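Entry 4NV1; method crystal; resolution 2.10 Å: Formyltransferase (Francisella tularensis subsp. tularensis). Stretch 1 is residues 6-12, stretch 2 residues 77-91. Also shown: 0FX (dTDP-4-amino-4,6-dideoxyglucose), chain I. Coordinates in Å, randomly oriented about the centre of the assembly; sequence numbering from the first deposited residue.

Stretch 1, residues 6-12: IFVVTDN
Stretch 2, residues 77-91: KQLFPAKLVNSVLCI

What fixes the start of stretch 2 against stretch 1? The CA-to-CB bond of Asp11, in the loop that follows strand 6-9, points toward stretch 2, with chi1 -66° and chi2 -62°, and Asp11 CA lies 6.1 Å from Lys77 CA. Lys77 N donates to Asp11 OD2 over a short 2.5 Å at 163°, so a carboxylate oxygen accepts the main-chain N-H. Lys77 has phi/psi -60/-20 and chi m, t, t, m; Lys77 NZ donates a hydrogen bond to 0FX O2G at 3.2 Å. Asn12, chi1 t, adds a weak bond from ND2 to 0FX O3P at 3.4 Å.

How does the chain proceed to the hydrophobic contact? Gln78 CA (phi/psi -121/153) lies 8.6 Å from Val9 CA, and the Gln78 amide group is satisfied elsewhere in the structure. Extended Leu79 leads to Phe80 (-83/139, chi1 -78°, chi2 24°), which points toward the strand. Its CZ lies 3.6 Å from Val9 CG2, with Val9 chi1 t, and its CE2 is 3.8 Å from Phe7 CE2. The two rings sit obliquely, centroids 5.8 Å apart and planes at 32°.

What does the helix contribute? Pro81 occupies its N-cap, and residues 82-87 follow, with Val85 N bonded to Pro81 O at 3.2 Å. Leu84 (chi1 t, chi2 p) points toward stretch 1, its CD2 4.0 Å from Phe7 CZ; an aliphatic branch suits this buried site.

How is the Phe7 ring enclosed beyond the helix? Val88, chi1 t, leaves helical geometry at -129/143 and brings CG1 to the ring edge, 4.4 Å from Phe7 CE1. Cys90, chi1 m in the following strand, sets SG 4.3 Å from Phe7 CZ, with CA atoms 9.1 Å apart. Phe7 itself (-116/146, chi1 p, chi2 -86°) is buried; 351 Å² is buried between the stretches, both sides summed.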

# COMPACT_ATOMS: atom_id res chain seq x y z
N ILE A 6 -6.43 13.83 -41.82
CA ILE A 6 -5.67 13.21 -40.74
C ILE A 6 -6.37 12.00 -40.16
O ILE A 6 -7.60 12.04 -39.92
CB ILE A 6 -5.47 14.26 -39.63
CG1 ILE A 6 -4.72 15.46 -40.22
CG2 ILE A 6 -4.66 13.68 -38.47
CD1 ILE A 6 -4.73 16.68 -39.33
N PHE A 7 -5.59 10.97 -39.87
CA PHE A 7 -6.09 9.90 -39.00
C PHE A 7 -5.28 9.81 -37.70
O PHE A 7 -4.06 10.00 -37.65
CB PHE A 7 -6.20 8.56 -39.72
CG PHE A 7 -4.90 7.88 -39.99
CD1 PHE A 7 -4.15 8.17 -41.12
CD2 PHE A 7 -4.44 6.90 -39.14
CE1 PHE A 7 -2.95 7.54 -41.41
CE2 PHE A 7 -3.24 6.27 -39.40
CZ PHE A 7 -2.49 6.58 -40.53
N VAL A 8 -6.00 9.45 -36.64
CA VAL A 8 -5.49 9.34 -35.30
C VAL A 8 -5.98 8.03 -34.77
O VAL A 8 -7.17 7.83 -34.65
CB VAL A 8 -6.07 10.47 -34.47
CG1 VAL A 8 -5.83 10.28 -32.96
CG2 VAL A 8 -5.53 11.77 -34.99
N VAL A 9 -5.03 7.15 -34.49
CA VAL A 9 -5.25 5.91 -33.80
C VAL A 9 -4.88 5.92 -32.31
O VAL A 9 -3.73 6.25 -31.93
CB VAL A 9 -4.41 4.87 -34.46
CG1 VAL A 9 -4.87 3.51 -34.01
CG2 VAL A 9 -4.47 5.05 -35.97
N THR A 10 -5.87 5.64 -31.46
CA THR A 10 -5.66 5.52 -30.01
C THR A 10 -6.64 4.56 -29.35
O THR A 10 -7.81 4.46 -29.78
CB THR A 10 -5.88 6.85 -29.29
OG1 THR A 10 -5.51 6.70 -27.92
CG2 THR A 10 -7.30 7.31 -29.40
N ASP A 11 -6.15 3.89 -28.30
CA ASP A 11 -7.03 3.19 -27.40
C ASP A 11 -7.11 3.84 -26.03
O ASP A 11 -7.40 3.15 -25.07
CB ASP A 11 -6.56 1.76 -27.31
CG ASP A 11 -6.75 1.07 -28.64
OD1 ASP A 11 -7.92 0.99 -29.03
OD2 ASP A 11 -5.78 0.70 -29.33
N ASN A 12 -6.96 5.16 -25.92
CA ASN A 12 -7.01 5.81 -24.61
C ASN A 12 -8.04 6.89 -24.59
O ASN A 12 -7.96 7.77 -25.43
CB ASN A 12 -5.72 6.57 -24.30
CG ASN A 12 -5.67 7.12 -22.87
OD1 ASN A 12 -6.21 8.18 -22.54
ND2 ASN A 12 -4.97 6.39 -22.04
N LYS A 77 -3.28 0.33 -29.08
CA LYS A 77 -2.92 -1.09 -28.95
C LYS A 77 -2.14 -1.69 -30.13
O LYS A 77 -1.52 -2.75 -29.98
CB LYS A 77 -4.17 -1.95 -28.66
CG LYS A 77 -4.88 -1.64 -27.35
CD LYS A 77 -6.22 -2.38 -27.27
CE LYS A 77 -6.98 -2.22 -25.96
NZ LYS A 77 -6.09 -2.43 -24.78
N GLN A 78 -2.17 -1.08 -31.32
CA GLN A 78 -1.66 -1.77 -32.53
C GLN A 78 -0.52 -1.05 -33.24
O GLN A 78 -0.47 0.17 -33.23
CB GLN A 78 -2.76 -1.93 -33.59
CG GLN A 78 -4.18 -2.03 -33.06
CD GLN A 78 -5.26 -2.19 -34.13
OE1 GLN A 78 -5.11 -2.95 -35.10
NE2 GLN A 78 -6.34 -1.47 -33.96
N LEU A 79 0.31 -1.83 -33.93
CA LEU A 79 1.39 -1.32 -34.77
C LEU A 79 1.01 -1.19 -36.24
O LEU A 79 0.32 -2.05 -36.82
CB LEU A 79 2.57 -2.27 -34.70
CG LEU A 79 2.95 -2.61 -33.26
CD1 LEU A 79 3.72 -3.93 -33.22
CD2 LEU A 79 3.69 -1.45 -32.61
N PHE A 80 1.53 -0.11 -36.83
CA PHE A 80 1.15 0.35 -38.14
C PHE A 80 1.97 -0.49 -39.10
O PHE A 80 3.15 -0.74 -38.85
CB PHE A 80 1.51 1.83 -38.35
CG PHE A 80 0.59 2.86 -37.71
CD1 PHE A 80 -0.21 2.60 -36.61
CD2 PHE A 80 0.62 4.14 -38.18
CE1 PHE A 80 -1.01 3.59 -36.05
CE2 PHE A 80 -0.12 5.14 -37.62
CZ PHE A 80 -0.96 4.86 -36.56
N PRO A 81 1.37 -0.95 -40.21
CA PRO A 81 2.10 -1.67 -41.25
C PRO A 81 3.23 -0.90 -41.89
O PRO A 81 3.21 0.32 -41.90
CB PRO A 81 1.03 -1.94 -42.31
CG PRO A 81 -0.23 -2.05 -41.50
CD PRO A 81 -0.08 -1.21 -40.26
N ALA A 82 4.22 -1.59 -42.45
CA ALA A 82 5.41 -0.90 -42.94
C ALA A 82 5.08 0.06 -44.05
O ALA A 82 5.59 1.16 -44.08
CB ALA A 82 6.47 -1.90 -43.38
N LYS A 83 4.21 -0.33 -44.97
CA LYS A 83 4.06 0.43 -46.20
C LYS A 83 3.15 1.61 -45.91
O LYS A 83 3.22 2.65 -46.58
CB LYS A 83 3.42 -0.47 -47.27
CG LYS A 83 3.75 -1.94 -47.08
CD LYS A 83 3.84 -2.69 -48.40
CE LYS A 83 4.88 -3.80 -48.33
NZ LYS A 83 5.01 -4.46 -49.66
N LEU A 84 2.28 1.46 -44.91
CA LEU A 84 1.55 2.66 -44.46
C LEU A 84 2.56 3.73 -43.98
O LEU A 84 2.60 4.83 -44.47
CB LEU A 84 0.63 2.30 -43.33
CG LEU A 84 -0.16 3.52 -42.85
CD1 LEU A 84 -1.07 4.22 -43.85
CD2 LEU A 84 -0.94 3.11 -41.63
N VAL A 85 3.43 3.32 -43.10
CA VAL A 85 4.45 4.14 -42.43
C VAL A 85 5.46 4.65 -43.45
O VAL A 85 5.92 5.79 -43.34
CB VAL A 85 5.12 3.27 -41.35
CG1 VAL A 85 6.50 3.75 -40.98
CG2 VAL A 85 4.23 3.18 -40.13
N ASN A 86 5.78 3.84 -44.46
CA ASN A 86 6.68 4.27 -45.53
C ASN A 86 6.01 5.14 -46.58
O ASN A 86 6.70 5.81 -47.34
CB ASN A 86 7.23 3.06 -46.27
CG ASN A 86 8.18 2.25 -45.43
OD1 ASN A 86 8.80 2.77 -44.49
ND2 ASN A 86 8.27 0.97 -45.74
N SER A 87 4.68 5.19 -46.59
CA SER A 87 3.99 5.95 -47.64
C SER A 87 3.23 7.21 -47.18
O SER A 87 2.91 8.08 -47.98
CB SER A 87 3.00 5.01 -48.35
OG SER A 87 3.55 3.70 -48.43
N VAL A 88 2.90 7.31 -45.90
CA VAL A 88 2.20 8.44 -45.34
C VAL A 88 3.07 8.82 -44.15
O VAL A 88 3.57 7.95 -43.43
CB VAL A 88 0.83 7.96 -44.78
CG1 VAL A 88 0.08 9.11 -44.16
CG2 VAL A 88 -0.01 7.29 -45.85
N LEU A 89 3.20 10.10 -43.88
CA LEU A 89 3.79 10.52 -42.63
C LEU A 89 2.96 10.12 -41.41
O LEU A 89 1.84 10.59 -41.19
CB LEU A 89 3.95 12.04 -42.69
CG LEU A 89 4.51 12.79 -41.50
CD1 LEU A 89 5.83 12.15 -41.14
CD2 LEU A 89 4.67 14.25 -41.89
N CYS A 90 3.56 9.29 -40.57
CA CYS A 90 2.92 8.73 -39.37
C CYS A 90 3.83 9.14 -38.19
O CYS A 90 5.05 9.02 -38.22
CB CYS A 90 2.86 7.21 -39.48
SG CYS A 90 1.82 6.74 -40.88
N ILE A 91 3.20 9.72 -37.20
CA ILE A 91 3.90 10.23 -36.04
C ILE A 91 3.30 9.60 -34.78
O ILE A 91 2.09 9.45 -34.63
CB ILE A 91 3.85 11.74 -36.07
CG1 ILE A 91 4.70 12.21 -37.30
CG2 ILE A 91 4.17 12.35 -34.72
CD1 ILE A 91 4.51 13.68 -37.59
O4P 0FX I . -0.78 2.92 -22.42
P2 0FX I . -2.27 2.52 -22.63
O3P 0FX I . -3.49 3.38 -22.39
O1G 0FX I . -2.41 1.28 -23.62
C1G 0FX I . -2.13 1.40 -24.99
C2G 0FX I . -2.31 -0.04 -25.42
O2G 0FX I . -3.46 -0.64 -24.81
C3G 0FX I . -1.10 -0.88 -25.08
O3G 0FX I . -1.39 -2.13 -25.75
C4G 0FX I . 0.16 -0.15 -25.58
N4A 0FX I . 1.38 -0.93 -25.39
C5G 0FX I . 0.33 1.23 -24.95
C6G 0FX I . 1.55 1.96 -25.51
O5G 0FX I . -0.85 1.98 -25.25
OPP 0FX I . -2.98 1.63 -21.51
P 0FX I . -2.58 0.37 -20.65
O1P 0FX I . -2.58 -0.96 -21.37
O2P 0FX I . -3.49 0.83 -19.52
O5 0FX I . -1.15 0.61 -19.94
C5 0FX I . -0.99 1.80 -19.16
C4 0FX I . -0.13 1.56 -17.93
O4 0FX I . -0.87 0.82 -16.97
C3 0FX I . 1.12 0.77 -18.14
O3 0FX I . 2.27 1.60 -18.39
C2 0FX I . 1.37 0.14 -16.77
C1 0FX I . -0.05 -0.05 -16.23
N11 0FX I . -0.42 -1.47 -16.30
C61 0FX I . -1.04 -1.94 -17.40
C51 0FX I . -1.37 -3.28 -17.48
C5A 0FX I . -2.03 -3.94 -18.67
C21 0FX I . -0.13 -2.27 -15.26
O21 0FX I . 0.46 -1.82 -14.14
N31 0FX I . -0.47 -3.57 -15.26
C41 0FX I . -1.09 -4.03 -16.37
O41 0FX I . -1.42 -5.31 -16.48